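Local coordinates for protein oligopeptide ABC transporter OppAIV (PDB 4GL8) that probably binds oligopeptides outside the cytoplasmic membrane and hands them to an ABC transporter for uptake, at residues P171-L174 and D175-H179; S127-N130 and M131-V135; Q390-W393 and K394-L397. One frame throughout, in Å; residues are numbered along the deposited sequence.

Contact 1: residues P171-L174 and D175-H179; sequences PYFL and DMLVH
F173 and L177, one helical turn apart, meet through the outer end of the ring: CZ of F173 lies 3.8 Å from CD2 of L177. The leucine comes over one face, its CG 4.1 Å above the ring plane and displaced toward the rim. F173 swings CG anti to its own N (chi1 179°), and this brings a side chain that leaves the backbone pointing away from 175-179 back toward L177. M176 SD lies at ring edges, not over a face. It sits at the edge of the Y172 ring, 5.4 Å from the centroid and 78° off the normal, an edge-on Met-aromatic contact, and the same sulfur is near the edge of F173, 4.2 Å from CD1. Backbone bonds accompany these contacts. M176 N donates to Y172 O at 3.1 Å, whereas L177 N donates to L174 O, three residues back, at 3.1 Å and only weakly to F173 O, four back. A water bridges P171 O and D175 N. Further out, OD1 of D175 makes a salt bridge with R519 and OD2 accepts a hydrogen bond from A432 N, while Y91 meets F173 edge-to-face and Y431 lies nearly parallel to Y172. This is a single short helical turn, 173-176, running into a type I beta turn from M176 to H179, at whose end H179 packs against the bound peptide.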
loop_
_atom_site.group_PDB
_atom_site.type_symbol
_atom_site.label_atom_id
_atom_site.label_comp_id
_atom_site.label_asym_id
_atom_site.label_seq_id
_atom_site.Cartn_x
_atom_site.Cartn_y
_atom_site.Cartn_z
ATOM N N PRO A 171 15.670 11.642 3.925
ATOM C CA PRO A 171 16.531 10.636 3.302
ATOM C C PRO A 171 15.767 9.605 2.493
ATOM O O PRO A 171 16.324 9.050 1.556
ATOM C CB PRO A 171 17.227 9.956 4.502
ATOM C CG PRO A 171 17.069 10.920 5.642
ATOM C CD PRO A 171 15.728 11.552 5.403
ATOM N N TYR A 172 14.507 9.365 2.840
ATOM C CA TYR A 172 13.665 8.445 2.068
ATOM C C TYR A 172 12.867 9.100 0.925
ATOM O O TYR A 172 12.065 8.451 0.271
ATOM C CB TYR A 172 12.692 7.717 3.009
ATOM C CG TYR A 172 11.987 8.630 3.959
ATOM C CD1 TYR A 172 12.532 8.905 5.197
ATOM C CD2 TYR A 172 10.794 9.252 3.608
ATOM C CE1 TYR A 172 11.902 9.765 6.079
ATOM C CE2 TYR A 172 10.141 10.094 4.493
ATOM C CZ TYR A 172 10.712 10.345 5.731
ATOM O OH TYR A 172 10.112 11.197 6.613
ATOM N N PHE A 173 13.047 10.386 0.674
ATOM C CA PHE A 173 12.334 11.014 -0.474
ATOM C C PHE A 173 12.526 10.286 -1.831
ATOM O O PHE A 173 11.559 10.013 -2.566
ATOM C CB PHE A 173 12.754 12.466 -0.624
ATOM C CG PHE A 173 12.097 13.164 -1.771
ATOM C CD1 PHE A 173 10.718 13.291 -1.817
ATOM C CD2 PHE A 173 12.853 13.679 -2.814
ATOM C CE1 PHE A 173 10.102 13.930 -2.873
ATOM C CE2 PHE A 173 12.241 14.319 -3.877
ATOM C CZ PHE A 173 10.855 14.449 -3.893
ATOM N N LEU A 174 13.753 9.974 -2.197
ATOM C CA LEU A 174 13.960 9.270 -3.463
ATOM C C LEU A 174 13.113 7.980 -3.563
ATOM O O LEU A 174 12.489 7.701 -4.586
ATOM C CB LEU A 174 15.454 8.970 -3.706
ATOM C CG LEU A 174 16.395 10.182 -3.778
ATOM C CD1 LEU A 174 17.874 9.808 -3.741
ATOM C CD2 LEU A 174 16.104 10.984 -5.042
ATOM N N ASP A 175 13.066 7.200 -2.497
ATOM C CA ASP A 175 12.362 5.926 -2.553
ATOM C C ASP A 175 10.841 6.163 -2.680
ATOM O O ASP A 175 10.113 5.390 -3.284
ATOM C CB ASP A 175 12.705 5.101 -1.316
ATOM C CG ASP A 175 12.241 3.700 -1.441
ATOM O OD1 ASP A 175 12.728 2.995 -2.343
ATOM O OD2 ASP A 175 11.366 3.310 -0.660
ATOM N N MET A 176 10.426 7.301 -2.160
ATOM C CA MET A 176 9.066 7.804 -2.164
ATOM C C MET A 176 8.564 8.121 -3.580
ATOM O O MET A 176 7.372 7.973 -3.881
ATOM C CB MET A 176 9.113 9.066 -1.295
ATOM C CG MET A 176 7.844 9.685 -0.846
ATOM S SD MET A 176 8.273 10.789 0.540
ATOM C CE MET A 176 6.633 10.794 1.229
ATOM N N LEU A 177 9.466 8.552 -4.458
ATOM C CA LEU A 177 9.115 8.890 -5.822
ATOM C C LEU A 177 8.603 7.724 -6.664
ATOM O O LEU A 177 8.031 7.951 -7.754
ATOM C CB LEU A 177 10.269 9.583 -6.536
ATOM C CG LEU A 177 10.592 10.985 -6.081
ATOM C CD1 LEU A 177 11.908 11.459 -6.725
ATOM C CD2 LEU A 177 9.447 11.948 -6.408
ATOM N N VAL A 178 8.831 6.497 -6.192
ATOM C CA VAL A 178 8.409 5.301 -6.871
ATOM C C VAL A 178 6.928 5.049 -6.601
ATOM O O VAL A 178 6.273 4.405 -7.380
ATOM C CB VAL A 178 9.293 4.093 -6.430
ATOM C CG1 VAL A 178 8.844 2.793 -7.078
ATOM C CG2 VAL A 178 10.738 4.389 -6.793
ATOM N N HIS A 179 6.394 5.566 -5.495
ATOM C CA HIS A 179 4.999 5.439 -5.163
ATOM C C HIS A 179 4.112 6.176 -6.187
ATOM O O HIS A 179 4.455 7.247 -6.660
ATOM C CB HIS A 179 4.773 6.002 -3.777
ATOM C CG HIS A 179 3.391 5.777 -3.250
ATOM N ND1 HIS A 179 2.482 6.801 -3.079
ATOM C CD2 HIS A 179 2.769 4.653 -2.834
ATOM C CE1 HIS A 179 1.356 6.316 -2.593
ATOM N NE2 HIS A 179 1.508 5.014 -2.430
HETATM O O HOH W 1 15.495 7.261 -0.583
#

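Contact 2: residues S127-N130 and M131-V135; sequences SFVN and MIKSV
K133 reaches back along its helix to N130, and its path can be traced atom by atom. CB leaves the backbone toward 127-130, and K133 CG lies 3.5 Å from V129 O. K133 CD then lies 4.0 Å from V129 CG2, so the aliphatic part of the lysine crosses that valine at a slant. A bend at chi3 (58°) turns CE toward the amide of N130, and NZ ends 2.9 Å from N130 OD1. The C=O...N angle of 166° at that oxygen places the ammonium almost straight ahead of the carbonyl. The other end of the same amide, ND2, is hydrogen-bonded to N445, which should limit rotation of the group. V129 O also accepts the backbone N-H of K133 at 3.1 Å, with an N-H...O angle of 166°. On another side of the turn, F128 and M131 run side by side: the terminal methyl CE of M131 approaches CE1 of F128 at 3.6 Å, and SD stands 5.0 Å from the ring centroid, an oblique Met-aromatic contact. K133 lies toward helix 139-143, with a cation-pi contact to F143, whereas M131 and V135 pack on helix 173-176; F128, just ahead of helix 129-135, meets H179 edge-to-face.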
loop_
_atom_site.group_PDB
_atom_site.type_symbol
_atom_site.label_atom_id
_atom_site.label_comp_id
_atom_site.label_asym_id
_atom_site.label_seq_id
_atom_site.Cartn_x
_atom_site.Cartn_y
_atom_site.Cartn_z
ATOM N N SER A 127 -7.130 10.891 -2.436
ATOM C CA SER A 127 -7.127 10.591 -1.009
ATOM C C SER A 127 -5.689 10.508 -0.434
ATOM O O SER A 127 -5.516 10.349 0.778
ATOM C CB SER A 127 -7.862 9.271 -0.759
ATOM O OG SER A 127 -7.069 8.176 -1.228
ATOM N N PHE A 128 -4.676 10.600 -1.298
ATOM C CA PHE A 128 -3.251 10.499 -0.893
ATOM C C PHE A 128 -2.524 11.812 -0.944
ATOM O O PHE A 128 -1.330 11.891 -0.634
ATOM C CB PHE A 128 -2.483 9.486 -1.779
ATOM C CG PHE A 128 -2.002 8.262 -1.033
ATOM C CD1 PHE A 128 -1.216 8.391 0.132
ATOM C CD2 PHE A 128 -2.289 6.983 -1.499
ATOM C CE1 PHE A 128 -0.766 7.262 0.816
ATOM C CE2 PHE A 128 -1.842 5.865 -0.820
ATOM C CZ PHE A 128 -1.074 6.000 0.329
ATOM N N VAL A 129 -3.244 12.860 -1.313
ATOM C CA VAL A 129 -2.666 14.192 -1.437
ATOM C C VAL A 129 -1.831 14.629 -0.212
ATOM O O VAL A 129 -0.893 15.419 -0.355
ATOM C CB VAL A 129 -3.772 15.229 -1.749
ATOM C CG1 VAL A 129 -4.611 15.557 -0.505
ATOM C CG2 VAL A 129 -3.155 16.482 -2.351
ATOM N N ASN A 130 -2.163 14.143 0.977
ATOM C CA ASN A 130 -1.369 14.506 2.180
ATOM C C ASN A 130 0.090 14.095 2.139
ATOM O O ASN A 130 0.950 14.760 2.706
ATOM C CB ASN A 130 -2.010 13.973 3.452
ATOM C CG ASN A 130 -3.134 14.850 3.909
ATOM O OD1 ASN A 130 -3.344 15.938 3.359
ATOM N ND2 ASN A 130 -3.836 14.425 4.927
ATOM N N MET A 131 0.372 13.014 1.433
ATOM C CA MET A 131 1.750 12.599 1.209
ATOM C C MET A 131 2.562 13.661 0.427
ATOM O O MET A 131 3.699 13.972 0.791
ATOM C CB MET A 131 1.751 11.271 0.492
ATOM C CG MET A 131 3.143 10.764 0.174
ATOM S SD MET A 131 3.092 9.038 -0.312
ATOM C CE MET A 131 2.598 8.321 1.229
ATOM N N ILE A 132 1.972 14.245 -0.607
ATOM C CA ILE A 132 2.614 15.327 -1.328
ATOM C C ILE A 132 2.791 16.588 -0.471
ATOM O O ILE A 132 3.846 17.193 -0.495
ATOM C CB ILE A 132 1.845 15.726 -2.603
ATOM C CG1 ILE A 132 1.577 14.526 -3.483
ATOM C CG2 ILE A 132 2.657 16.720 -3.419
ATOM C CD1 ILE A 132 2.837 13.733 -3.778
ATOM N N LYS A 133 1.740 16.983 0.241
ATOM C CA LYS A 133 1.735 18.187 1.080
ATOM C C LYS A 133 2.733 18.143 2.237
ATOM O O LYS A 133 3.300 19.161 2.617
ATOM C CB LYS A 133 0.332 18.419 1.652
ATOM C CG LYS A 133 -0.698 18.748 0.581
ATOM C CD LYS A 133 -2.145 18.475 0.981
ATOM C CE LYS A 133 -2.567 19.220 2.219
ATOM N NZ LYS A 133 -3.855 18.684 2.727
ATOM N N SER A 134 2.949 16.971 2.796
ATOM C CA SER A 134 3.884 16.834 3.901
ATOM C C SER A 134 5.348 16.865 3.440
ATOM O O SER A 134 6.218 17.049 4.255
ATOM C CB SER A 134 3.597 15.551 4.714
ATOM O OG SER A 134 3.934 14.381 3.976
ATOM N N VAL A 135 5.604 16.717 2.140
ATOM C CA VAL A 135 6.965 16.567 1.608
ATOM C C VAL A 135 7.461 17.837 0.903
ATOM O O VAL A 135 8.552 18.340 1.191
ATOM C CB VAL A 135 6.981 15.379 0.616
ATOM C CG1 VAL A 135 8.169 15.393 -0.305
ATOM C CG2 VAL A 135 6.952 14.078 1.384
#

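Contact 3: residues Q390-W393 and K394-L397; sequences QNQW and KKNL
W393 and L397 lie side by side one turn apart, with CD1 of the indole 4.1 Å from CD1 of the leucine. Both carry CG opposite the carbonyl carbon, and the shared setting makes them point the same way. Q392 and N396 also run alongside each other, but Q392 folds at chi2 (-71°) as well, which curls its amide toward N396. The two amide planes stand 81° apart, with Q392 OE1 3.4 Å from N396 ND2; OE1 accepts from D314 N and ND2 donates to A312 O. In K395 the bend at chi3 (62°) brings CE to 3.9 Å from N391 OD1, and the further bend at chi4 directs NZ. Beneath these side chains the backbone keeps i to i+4 bonds throughout: N396 N donates to Q392 O at 2.8 Å, and the last of them, L397 N to W393 O, is more bent. W393 NE1 bonds L309 O, and L397 rests on A354 and L358 of helix 351-361. The amphipathic pattern, with exposed lysines and a buried W393-L397 pair, belongs to the C-terminal end of helix 380-397, the helix of a beta-alpha-beta unit between parallel strands 372-377 and 401-406.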
loop_
_atom_site.group_PDB
_atom_site.type_symbol
_atom_site.label_atom_id
_atom_site.label_comp_id
_atom_site.label_asym_id
_atom_site.label_seq_id
_atom_site.Cartn_x
_atom_site.Cartn_y
_atom_site.Cartn_z
ATOM N N GLN A 390 -13.170 -13.850 15.215
ATOM C CA GLN A 390 -14.514 -13.946 15.770
ATOM C C GLN A 390 -14.554 -14.937 16.923
ATOM O O GLN A 390 -15.105 -14.638 17.989
ATOM C CB GLN A 390 -15.499 -14.395 14.690
ATOM C CG GLN A 390 -16.897 -14.671 15.207
ATOM C CD GLN A 390 -17.860 -15.061 14.101
ATOM O OE1 GLN A 390 -17.615 -15.999 13.355
ATOM N NE2 GLN A 390 -18.981 -14.354 14.018
ATOM N N ASN A 391 -13.959 -16.110 16.668
ATOM C CA ASN A 391 -13.835 -17.185 17.629
ATOM C C ASN A 391 -12.966 -16.856 18.841
ATOM O O ASN A 391 -13.241 -17.337 19.933
ATOM C CB ASN A 391 -13.274 -18.446 16.936
ATOM C CG ASN A 391 -13.118 -19.616 17.885
ATOM O OD1 ASN A 391 -12.118 -19.757 18.605
ATOM N ND2 ASN A 391 -14.105 -20.464 17.891
ATOM N N GLN A 392 -11.904 -16.085 18.649
ATOM C CA GLN A 392 -11.095 -15.640 19.781
ATOM C C GLN A 392 -11.920 -14.743 20.711
ATOM O O GLN A 392 -11.950 -14.960 21.912
ATOM C CB GLN A 392 -9.832 -14.898 19.317
ATOM C CG GLN A 392 -8.811 -15.782 18.611
ATOM C CD GLN A 392 -8.121 -16.741 19.557
ATOM O OE1 GLN A 392 -7.374 -16.326 20.429
ATOM N NE2 GLN A 392 -8.410 -18.026 19.416
ATOM N N TRP A 393 -12.581 -13.731 20.157
ATOM C CA TRP A 393 -13.485 -12.890 20.956
ATOM C C TRP A 393 -14.648 -13.651 21.645
ATOM O O TRP A 393 -14.986 -13.386 22.816
ATOM C CB TRP A 393 -13.967 -11.727 20.121
ATOM C CG TRP A 393 -12.830 -10.798 19.784
ATOM C CD1 TRP A 393 -11.652 -10.662 20.463
ATOM C CD2 TRP A 393 -12.773 -9.873 18.712
ATOM N NE1 TRP A 393 -10.868 -9.709 19.889
ATOM C CE2 TRP A 393 -11.533 -9.191 18.813
ATOM C CE3 TRP A 393 -13.655 -9.528 17.678
ATOM C CZ2 TRP A 393 -11.147 -8.230 17.918
ATOM C CZ3 TRP A 393 -13.268 -8.555 16.794
ATOM C CH2 TRP A 393 -12.025 -7.917 16.924
ATOM N N LYS A 394 -15.220 -14.628 20.959
ATOM C CA LYS A 394 -16.266 -15.415 21.584
ATOM C C LYS A 394 -15.692 -16.247 22.735
ATOM O O LYS A 394 -16.141 -16.122 23.869
ATOM C CB LYS A 394 -16.979 -16.304 20.566
ATOM C CG LYS A 394 -18.055 -17.204 21.169
ATOM C CD LYS A 394 -19.029 -16.416 22.051
ATOM C CE LYS A 394 -20.310 -17.191 22.363
ATOM N NZ LYS A 394 -21.294 -16.284 23.023
ATOM N N LYS A 395 -14.684 -17.054 22.447
ATOM C CA LYS A 395 -14.047 -17.898 23.459
ATOM C C LYS A 395 -13.428 -17.125 24.637
ATOM O O LYS A 395 -13.631 -17.490 25.771
ATOM C CB LYS A 395 -12.973 -18.768 22.802
ATOM C CG LYS A 395 -12.319 -19.769 23.741
ATOM C CD LYS A 395 -11.680 -20.945 23.000
ATOM C CE LYS A 395 -10.547 -20.537 22.055
ATOM N NZ LYS A 395 -9.343 -20.064 22.771
ATOM N N ASN A 396 -12.679 -16.052 24.391
ATOM C CA ASN A 396 -11.914 -15.416 25.491
ATOM C C ASN A 396 -12.623 -14.283 26.190
ATOM O O ASN A 396 -12.295 -13.966 27.327
ATOM C CB ASN A 396 -10.575 -14.903 24.987
ATOM C CG ASN A 396 -9.696 -16.017 24.478
ATOM O OD1 ASN A 396 -9.683 -17.096 25.039
ATOM N ND2 ASN A 396 -8.940 -15.747 23.419
ATOM N N LEU A 397 -13.580 -13.667 25.503
ATOM C CA LEU A 397 -14.279 -12.511 26.031
ATOM C C LEU A 397 -15.785 -12.744 26.152
ATOM O O LEU A 397 -16.463 -11.968 26.813
ATOM C CB LEU A 397 -13.968 -11.296 25.140
ATOM C CG LEU A 397 -12.535 -10.730 25.150
ATOM C CD1 LEU A 397 -12.445 -9.477 24.300
ATOM C CD2 LEU A 397 -12.097 -10.383 26.565
#

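Contacts 1 and 2 are separate along the chain but adjoin in space, their centres about 13 Å apart. The methyl CE of M176 in contact 1 reaches V135 CG2 of contact 2 at 3.3 Å and M131 CG at 3.6 Å, so helices 173-176 and 129-135 pack directly on each other. H179, which follows the first of these helices, brings ND1 to 3.6 Å from M131 SD. What the two contacts share is the ligand: F128 and H179 each pack on a modified side chain of the bound peptide. Contact 3 is remote: its centre is about 41 Å from that of contact 1, across the chain's centre, and about 39 Å from that of contact 2, with nearest atoms about 24 Å apart in the latter case.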